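Side-chain contacts in odorant Binding Protein from Varroa destructor, form P2<1> (Varroa destructor, PDB 7NZA), which probably binds and carries small hydrophobic odorant molecules in the internal cavity of a non-classical, mostly helical odorant-binding fold: residues Glu117-Asp121 with Tyr122-Val126; Cys68-Ala72 with Glu73-Asp77; Met133-Asn136 with Ile137-Cys141; Ile16-Gly19 with Lys20-Leu24. All coordinates share one frame; numbering follows the deposited sequence. Where two conformers were deposited one is given.

Contact 1. Residues Glu117-Asp121 with Tyr122-Val126. With SO4 (sulfate ion), chain C.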
# COMPACT_ATOMS: atom_id res chain seq x y z
N GLU A 117 28.51 -9.84 -1.98
CA GLU A 117 29.73 -9.73 -1.13
C GLU A 117 29.35 -9.55 0.34
O GLU A 117 30.12 -10.07 1.20
CB GLU A 117 30.59 -8.58 -1.63
CG GLU A 117 31.14 -8.88 -2.99
CD GLU A 117 32.26 -7.96 -3.43
OE1 GLU A 117 32.44 -6.88 -2.83
OE2 GLU A 117 32.92 -8.32 -4.42
N LYS A 118 28.21 -8.95 0.69
CA LYS A 118 27.87 -8.66 2.09
C LYS A 118 27.30 -9.93 2.71
O LYS A 118 27.46 -10.14 3.94
CB LYS A 118 26.84 -7.53 2.16
CG LYS A 118 26.26 -7.29 3.54
CD LYS A 118 27.13 -6.44 4.35
CE LYS A 118 26.43 -5.92 5.58
NZ LYS A 118 27.43 -5.68 6.64
N HIS A 119 26.48 -10.68 1.98
CA HIS A 119 25.71 -11.78 2.58
C HIS A 119 26.00 -13.11 1.88
O HIS A 119 25.99 -13.15 0.65
CB HIS A 119 24.24 -11.43 2.48
CG HIS A 119 23.83 -10.25 3.29
ND1 HIS A 119 23.95 -10.18 4.69
CD2 HIS A 119 23.29 -9.07 2.93
CE1 HIS A 119 23.44 -9.05 5.09
NE2 HIS A 119 23.06 -8.34 4.07
N ASP A 120 26.19 -14.16 2.65
CA ASP A 120 26.19 -15.55 2.15
C ASP A 120 24.78 -16.13 2.21
O ASP A 120 24.53 -17.03 1.42
CB ASP A 120 27.17 -16.39 3.00
CG ASP A 120 28.63 -15.98 2.78
OD1 ASP A 120 28.97 -15.45 1.70
OD2 ASP A 120 29.42 -16.21 3.69
N ASP A 121 23.90 -15.63 3.06
CA ASP A 121 22.51 -16.09 3.13
C ASP A 121 21.76 -15.61 1.88
O ASP A 121 21.71 -14.40 1.67
CB ASP A 121 21.87 -15.65 4.44
CG ASP A 121 20.49 -16.21 4.52
OD1 ASP A 121 19.63 -15.59 3.95
OD2 ASP A 121 20.30 -17.38 4.94
N TYR A 122 21.15 -16.51 1.16
CA TYR A 122 20.51 -16.21 -0.14
C TYR A 122 19.31 -15.31 0.04
O TYR A 122 18.99 -14.52 -0.86
CB TYR A 122 20.13 -17.49 -0.87
CG TYR A 122 21.33 -18.32 -1.25
CD1 TYR A 122 22.48 -17.77 -1.78
CD2 TYR A 122 21.26 -19.70 -1.14
CE1 TYR A 122 23.60 -18.56 -2.07
CE2 TYR A 122 22.35 -20.50 -1.44
CZ TYR A 122 23.48 -19.94 -1.98
OH TYR A 122 24.55 -20.75 -2.29
N ILE A 123 18.61 -15.39 1.18
CA ILE A 123 17.48 -14.49 1.49
C ILE A 123 18.00 -13.09 1.81
O ILE A 123 17.50 -12.10 1.29
CB ILE A 123 16.55 -15.09 2.55
CG1 ILE A 123 15.75 -16.26 1.96
CG2 ILE A 123 15.62 -14.04 3.16
CD1 ILE A 123 14.99 -17.02 3.04
N ASN A 124 19.05 -12.98 2.62
CA ASN A 124 19.64 -11.67 2.91
C ASN A 124 20.13 -11.04 1.60
O ASN A 124 20.01 -9.86 1.45
CB ASN A 124 20.77 -11.77 3.93
CG ASN A 124 20.31 -12.05 5.34
OD1 ASN A 124 19.13 -11.93 5.70
ND2 ASN A 124 21.25 -12.56 6.15
N GLN A 125 20.69 -11.84 0.69
CA GLN A 125 21.16 -11.29 -0.59
C GLN A 125 19.99 -10.61 -1.33
O GLN A 125 20.11 -9.49 -1.80
CB GLN A 125 21.74 -12.34 -1.50
CG GLN A 125 23.07 -12.87 -1.02
CD GLN A 125 23.60 -13.95 -1.91
OE1 GLN A 125 22.96 -14.39 -2.86
NE2 GLN A 125 24.84 -14.37 -1.69
N VAL A 126 18.86 -11.28 -1.46
CA VAL A 126 17.76 -10.70 -2.26
C VAL A 126 17.19 -9.51 -1.49
O VAL A 126 16.85 -8.47 -2.10
CB VAL A 126 16.66 -11.72 -2.69
CG1 VAL A 126 16.01 -12.48 -1.58
CG2 VAL A 126 15.65 -11.00 -3.58
S SO4 C . 24.94 -13.35 6.04
O1 SO4 C . 26.10 -13.94 5.44
O2 SO4 C . 24.49 -14.08 7.20
O3 SO4 C . 23.88 -13.37 5.02
O4 SO4 C . 25.16 -12.01 6.41
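The N-cap of helix 122-141 is built by Asp121, whose carboxylate turns back over the first turn and meets the backbone amides of Ile123 and Asn124. The bond from Asn124 N to Asp121 OD1 is 3.0 Å long and nearly straight (162°), and it uses the anti lone pair of that oxygen; the one from Ile123 N to the same atom is weak. Asp121 CG stands anti to its own N (chi1 -176°), which swings the carboxylate onto the helix start, while Asp121 O takes the ordinary helical bond from Gln125 N.

Upstream, His119 is the first residue to leave the preceding helix, and its imidazole is sandwiched. Asn124 CB sits over one face in a CH-pi contact, 3.6 Å from the ring centroid, and Lys118 CG covers the opposite face. The link between helices 98-118 and 122-141 is only a few residues long, and Gln125 spans it: its extended side chain sends NE2 to His119 O at 2.9 Å, a straight bond (167°) with His119 O in the plane of the Gln125 amide.

A sulfate ion, probably from the crystallisation liquor, occupies the outer side of the turn. His119 ND1 donates to its O4 at 2.8 Å, at the ring edge, and Asp120 N gives a second bond of 2.8 Å to O1. Asp121 N reaches sulfate O3 at 3.0 Å, so two consecutive backbone amides and one imidazole N-H point at the anion. On the inner side, Val126 leads into the protein, packing on Leu70 and Phe76.

Contact 2. Residues Cys68-Ala72 with Glu73-Asp77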
# COMPACT_ATOMS: atom_id res chain seq x y z
N CYS A 68 8.08 -16.07 0.56
CA CYS A 68 7.03 -16.92 -0.01
C CYS A 68 6.63 -16.41 -1.38
O CYS A 68 6.52 -17.17 -2.33
CB CYS A 68 5.83 -16.94 0.92
SG CYS A 68 4.41 -17.86 0.28
N ALA A 69 6.38 -15.11 -1.50
CA ALA A 69 5.95 -14.59 -2.80
C ALA A 69 7.01 -14.73 -3.83
O ALA A 69 6.72 -15.15 -5.00
CB ALA A 69 5.52 -13.18 -2.64
N LEU A 70 8.27 -14.49 -3.52
CA LEU A 70 9.37 -14.69 -4.49
C LEU A 70 9.45 -16.16 -4.84
O LEU A 70 9.62 -16.46 -6.05
CB LEU A 70 10.67 -14.22 -3.86
CG LEU A 70 10.88 -12.70 -3.78
CD1 LEU A 70 11.92 -12.37 -2.75
CD2 LEU A 70 11.38 -12.19 -5.11
N LYS A 71 9.40 -17.07 -3.89
CA LYS A 71 9.54 -18.52 -4.17
C LYS A 71 8.37 -18.95 -5.06
O LYS A 71 8.63 -19.70 -6.06
CB LYS A 71 9.66 -19.35 -2.90
CG LYS A 71 9.86 -20.89 -3.04
CD LYS A 71 11.30 -21.35 -3.19
CE LYS A 71 11.60 -22.74 -3.73
NZ LYS A 71 11.25 -23.86 -2.81
N ALA A 72 7.15 -18.56 -4.75
CA ALA A 72 5.96 -19.02 -5.47
C ALA A 72 6.05 -18.56 -6.89
O ALA A 72 5.54 -19.26 -7.76
CB ALA A 72 4.73 -18.51 -4.80
N GLU A 73 6.62 -17.40 -7.13
CA GLU A 73 6.70 -16.89 -8.50
C GLU A 73 8.02 -17.26 -9.18
O GLU A 73 8.29 -16.69 -10.29
CB GLU A 73 6.52 -15.37 -8.46
CG GLU A 73 5.12 -14.92 -8.04
CD GLU A 73 4.12 -14.86 -9.18
OE1 GLU A 73 3.36 -13.83 -9.32
OE2 GLU A 73 4.11 -15.82 -9.94
N GLY A 74 8.80 -18.17 -8.65
CA GLY A 74 9.91 -18.72 -9.45
C GLY A 74 11.21 -17.99 -9.33
O GLY A 74 12.04 -18.11 -10.26
N TRP A 75 11.40 -17.15 -8.32
CA TRP A 75 12.60 -16.27 -8.24
C TRP A 75 13.82 -16.93 -7.64
O TRP A 75 14.86 -16.24 -7.63
CB TRP A 75 12.26 -14.94 -7.57
CG TRP A 75 11.41 -14.09 -8.42
CD1 TRP A 75 10.05 -13.99 -8.46
CD2 TRP A 75 11.92 -13.20 -9.40
NE1 TRP A 75 9.69 -13.05 -9.38
CE2 TRP A 75 10.82 -12.55 -9.97
CE3 TRP A 75 13.21 -12.89 -9.85
CZ2 TRP A 75 10.93 -11.66 -11.01
CZ3 TRP A 75 13.32 -11.96 -10.84
CH2 TRP A 75 12.21 -11.35 -11.41
N PHE A 76 13.83 -18.17 -7.25
CA PHE A 76 15.01 -18.87 -6.70
C PHE A 76 15.29 -20.07 -7.57
O PHE A 76 14.38 -20.83 -7.93
CB PHE A 76 14.80 -19.26 -5.26
CG PHE A 76 14.64 -18.08 -4.35
CD1 PHE A 76 15.70 -17.37 -3.87
CD2 PHE A 76 13.37 -17.70 -3.96
CE1 PHE A 76 15.49 -16.32 -3.00
CE2 PHE A 76 13.17 -16.62 -3.12
CZ PHE A 76 14.24 -15.99 -2.57
N ASP A 77 16.58 -20.31 -7.81
CA ASP A 77 16.99 -21.48 -8.62
C ASP A 77 17.07 -22.73 -7.76
O ASP A 77 16.75 -22.68 -6.58
CB ASP A 77 18.29 -21.14 -9.29
CG ASP A 77 19.53 -21.08 -8.45
OD1 ASP A 77 19.52 -21.54 -7.30
OD2 ASP A 77 20.54 -20.63 -9.01
O HOH W 1 11.50 -20.05 -6.79
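Leu70 makes the central apolar contacts, meeting both aromatic side chains of the chain that leaves the helix. Its CB lies 3.5 Å from Phe76 CE2, approaching the ring obliquely, while CD2 rests 3.8 Å from Trp75 CB and makes an off-centre CH-pi contact with the five-membered ring of the indole. Phe76 also turns an edge to the backbone, with Lys71 N near the ring plane. Leu70 O likewise lies at the edge of the Trp75 indole.

These side chains are brought together by a Schellman motif that ends helix 55-72. Trp75 N donates to Leu70 O at 3.0 Å (162°), and Gly74 N donates to Lys71 O at 3.0 Å, arriving from well above the carbonyl plane. Gly74 is the C-prime residue; at its positive phi of 89° a side chain would collide with the oxygen of Glu73. Just ahead of it, Glu73 N still completes a helical bond to Ala69 O, at 3.1 Å. A water extends the cap by one residue, giving a hydrogen to Lys71 O and accepting one from Phe76 N, each at 3.0 Å.

Farther out, Arg86 makes a cation-pi contact with Trp75 and also bonds to Glu73 O, while Lys83 NZ donates to Gly74 O. Trp75 lies on helix 84-93 through Ala87 and Glu90, Leu70 touches Gln130 of helix 122-141, and Ala69 and Glu73 face Val37 of helix 28-44, with Cys68 joined to that same helix by its disulfide to Cys41.

Contact 3. Residues Met133-Asn136 with Ile137-Cys141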
# COMPACT_ATOMS: atom_id res chain seq x y z
N MET A 133 18.15 -1.64 -5.08
CA MET A 133 17.53 -1.25 -6.39
C MET A 133 16.39 -0.26 -6.13
O MET A 133 16.19 0.67 -6.91
CB MET A 133 17.04 -2.47 -7.14
CG MET A 133 18.23 -3.26 -7.66
SD MET A 133 19.28 -2.35 -8.83
CE MET A 133 18.34 -2.50 -10.36
N ASP A 134 15.64 -0.42 -5.05
CA ASP A 134 14.53 0.55 -4.75
C ASP A 134 15.13 1.94 -4.65
O ASP A 134 14.64 2.89 -5.29
CB ASP A 134 13.79 0.12 -3.51
CG ASP A 134 12.51 0.86 -3.25
OD1 ASP A 134 11.46 0.33 -3.52
OD2 ASP A 134 12.64 2.01 -2.89
N TYR A 135 16.21 2.06 -3.90
CA TYR A 135 16.88 3.34 -3.69
C TYR A 135 17.49 3.87 -4.97
O TYR A 135 17.24 4.99 -5.38
CB TYR A 135 17.94 3.18 -2.61
CG TYR A 135 18.70 4.43 -2.40
CD1 TYR A 135 18.09 5.59 -1.94
CD2 TYR A 135 20.01 4.50 -2.78
CE1 TYR A 135 18.81 6.78 -1.80
CE2 TYR A 135 20.77 5.64 -2.52
CZ TYR A 135 20.15 6.78 -2.08
OH TYR A 135 20.91 7.93 -1.90
N ASN A 136 18.27 3.05 -5.65
CA ASN A 136 18.97 3.53 -6.86
C ASN A 136 18.05 3.79 -8.03
O ASN A 136 18.24 4.80 -8.71
CB ASN A 136 20.07 2.57 -7.29
CG ASN A 136 21.31 2.72 -6.44
OD1 ASN A 136 22.02 3.71 -6.62
ND2 ASN A 136 21.52 1.84 -5.49
N ILE A 137 17.06 2.98 -8.27
CA ILE A 137 16.07 3.25 -9.33
C ILE A 137 15.38 4.55 -9.01
O ILE A 137 15.12 5.40 -9.87
CB ILE A 137 15.12 2.10 -9.54
CG1 ILE A 137 15.82 0.86 -10.09
CG2 ILE A 137 14.00 2.55 -10.49
CD1 ILE A 137 14.92 -0.32 -10.17
N SER A 138 15.00 4.76 -7.74
CA SER A 138 14.29 6.00 -7.33
C SER A 138 15.14 7.22 -7.64
O SER A 138 14.62 8.27 -8.13
CB SER A 138 13.86 5.99 -5.87
OG SER A 138 12.94 4.99 -5.63
N GLN A 139 16.42 7.13 -7.32
CA GLN A 139 17.34 8.25 -7.59
C GLN A 139 17.48 8.52 -9.08
O GLN A 139 17.40 9.65 -9.49
CB GLN A 139 18.74 7.99 -7.01
CG GLN A 139 18.80 7.91 -5.52
CD GLN A 139 18.60 9.28 -4.93
OE1 GLN A 139 19.33 10.22 -5.25
NE2 GLN A 139 17.63 9.42 -4.06
N ILE A 140 17.71 7.50 -9.88
CA ILE A 140 17.92 7.65 -11.34
C ILE A 140 16.68 8.23 -11.97
O ILE A 140 16.73 9.12 -12.84
CB ILE A 140 18.31 6.32 -11.95
CG1 ILE A 140 19.70 5.90 -11.50
CG2 ILE A 140 18.12 6.36 -13.47
CD1 ILE A 140 20.00 4.45 -11.67
N CYS A 141 15.53 7.77 -11.54
CA CYS A 141 14.25 8.09 -12.22
C CYS A 141 13.64 9.38 -11.68
O CYS A 141 12.71 9.89 -12.28
CB CYS A 141 13.28 6.95 -11.99
SG CYS A 141 13.72 5.44 -12.88
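Ser138 OG turns back onto the preceding helical turn and donates to Asp134 O at 2.7 Å. The same carbonyl also accepts from Ser138 N at 3.1 Å, and the two donors come from opposite faces of its plane, so one oxygen is gripped twice by one residue. The hydroxyl gets there because OG lies beside its own N (chi1 -64°). An alanine here would keep the backbone bond but would probably leave Asp134 O with one donor fewer on the face the hydroxyl now serves.

The other carbonyls are met by the regular i to i+4 amides: Met133 O takes Ile137 N at 2.8 Å, Tyr135 O takes Gln139 N, and Asn136 O takes Ile140 N. Two of the other polar side chains find partners outside the contact. Asp134 OD1 forms a salt bridge with Lys12 of the second subunit, and Asn136 ND2 donates to Cys132 O.

Gln139 CG, beside the backbone N (chi1 -65°), lies over one face of the Tyr135 ring, a CH-pi contact 4.0 Å from the centroid, and the bend at chi2 turns the amide along it, with the amide and ring planes 26° apart. On the buried side, Met133 CE meets Ile137 CD1 at 4.1 Å.

All this belongs to the last turns of helix 122-141, an amphipathic helix whose last residue, Cys141, is joined to Cys21 by a disulfide; a buffer molecule beside Ser138 is consistent with a pocket there.

Contact 4. Residues Ile16-Gly19 with Lys20-Leu24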
# COMPACT_ATOMS: atom_id res chain seq x y z
N ILE A 16 2.52 7.62 -5.76
CA ILE A 16 3.86 7.64 -6.37
C ILE A 16 3.84 8.56 -7.57
O ILE A 16 2.91 8.42 -8.40
CB ILE A 16 4.31 6.25 -6.78
CG1 ILE A 16 4.36 5.40 -5.53
CG2 ILE A 16 5.63 6.34 -7.48
CD1 ILE A 16 4.80 3.96 -5.84
N GLU A 17 4.84 9.40 -7.68
CA GLU A 17 5.20 10.08 -8.92
C GLU A 17 6.37 9.36 -9.55
O GLU A 17 7.40 9.17 -8.90
CB GLU A 17 5.50 11.54 -8.68
CG GLU A 17 4.27 12.30 -8.27
CD GLU A 17 4.49 13.79 -8.37
OE1 GLU A 17 4.56 14.39 -7.39
OE2 GLU A 17 4.42 14.35 -9.47
N TRP A 18 6.24 8.96 -10.78
CA TRP A 18 7.15 8.04 -11.46
C TRP A 18 8.30 8.77 -12.16
O TRP A 18 9.15 8.07 -12.69
CB TRP A 18 6.34 7.17 -12.41
CG TRP A 18 5.48 6.21 -11.63
CD1 TRP A 18 4.18 6.39 -11.27
CD2 TRP A 18 5.92 4.98 -11.02
NE1 TRP A 18 3.78 5.34 -10.48
CE2 TRP A 18 4.81 4.48 -10.29
CE3 TRP A 18 7.11 4.27 -11.01
CZ2 TRP A 18 4.89 3.26 -9.60
CZ3 TRP A 18 7.16 3.09 -10.33
CH2 TRP A 18 6.07 2.60 -9.62
N GLY A 19 8.29 10.10 -12.17
CA GLY A 19 9.44 10.81 -12.74
C GLY A 19 9.65 10.47 -14.21
O GLY A 19 8.76 10.49 -15.04
N LYS A 20 10.85 10.05 -14.51
CA LYS A 20 11.38 9.66 -15.85
C LYS A 20 11.01 8.22 -16.18
O LYS A 20 11.50 7.70 -17.22
CB LYS A 20 12.90 9.89 -15.96
CG LYS A 20 13.33 11.32 -15.71
CD LYS A 20 14.82 11.61 -15.91
CE LYS A 20 15.71 10.50 -15.40
NZ LYS A 20 17.15 10.85 -15.47
N CYS A 21 10.30 7.50 -15.30
CA CYS A 21 10.19 6.04 -15.37
C CYS A 21 8.74 5.57 -15.20
O CYS A 21 8.50 4.65 -14.46
CB CYS A 21 11.12 5.45 -14.32
SG CYS A 21 12.85 5.83 -14.66
N GLU A 22 7.82 6.17 -15.94
CA GLU A 22 6.41 5.77 -15.94
C GLU A 22 6.29 4.30 -16.32
O GLU A 22 5.34 3.63 -15.84
CB GLU A 22 5.62 6.65 -16.89
CG GLU A 22 5.38 8.05 -16.38
CD GLU A 22 4.33 8.22 -15.28
OE1 GLU A 22 3.50 7.31 -15.05
OE2 GLU A 22 4.31 9.31 -14.69
N GLN A 23 7.22 3.75 -17.08
CA GLN A 23 7.16 2.33 -17.50
C GLN A 23 7.22 1.39 -16.30
O GLN A 23 6.92 0.22 -16.45
CB GLN A 23 8.32 1.99 -18.44
CG GLN A 23 8.25 2.74 -19.78
CD GLN A 23 8.86 4.10 -19.72
OE1 GLN A 23 9.32 4.65 -18.71
NE2 GLN A 23 8.93 4.70 -20.91
N LEU A 24 7.70 1.85 -15.15
CA LEU A 24 7.84 0.93 -13.99
C LEU A 24 6.55 0.80 -13.18
O LEU A 24 6.52 0.01 -12.24
CB LEU A 24 8.99 1.41 -13.11
CG LEU A 24 10.36 1.41 -13.78
CD1 LEU A 24 11.48 1.80 -12.80
CD2 LEU A 24 10.69 0.07 -14.41
O HOH W 2 3.86 9.91 -12.20
O HOH W 3 6.16 11.30 -15.07
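Trp18 brings the CZ3 corner of its ring up to Leu24, and here the contact is close: CZ3 comes within 3.7 Å of Leu24 CB, and the same atom lies 3.7 Å from Leu24 O. The two side chains meet at a slant. One face of the indole is backed by Ile16 CG2, from strand 16-17, and Lys25 also touches the ring. With CG beside its own N (chi1 -70°), the ring is directed to Leu24 in the 3-10 segment. An alanine in place of Trp18 is likely to open a gap against Leu24 CB and strip Ile16 CG2 of the surface it rests on.

The chain reverses here through a type II' beta turn from Trp18 to Cys21, closed by Cys21 N to Trp18 O at 2.9 Å. Gly19 holds the first corner at positive phi (61°), where a CB would clash with Lys20 N. The turn follows strand 16-17, which pairs antiparallel with strand 144-145, and Cys21 is tied to Cys141 by a disulfide.

Toward solvent the contact is looser and bridged by water. Glu22 folds at chi2 so that its carboxylate passes Trp18 CB, with CD 3.7 Å away, its plane 57° from that of the indole. Glu22 OE2 accepts from two waters. One of them, its oxygen 2.6 Å from Glu22 OE2, also accepts from Trp18 N; the other gives its second hydrogen to Gly19 O.

Overall arrangement
The four contacts fall into two touching pairs. Contact 2 lies across the chain's centre from contacts 3 and 4, and contact 1 from contact 4. Contacts 3 and 4, centres 11 Å apart, are joined covalently: Cys141 SG and Cys21 SG lie 2.0 Å apart, and Ile137 CG2 packs on Leu24 CD1 at 3.5 Å. Contacts 1 and 2, centres 15 Å apart, meet through Val126, whose CG1 is 4.1 Å from Phe76 CZ. Helix 122-141 links the pairs, starting in contact 1 and ending in contact 3. Bound buffer lies about 3 Å from the Ser138 side chain and about 4 Å from that of Trp18, hinting at a pocket in this region. Contacts 2, 3 and 4 also touch the second subunit.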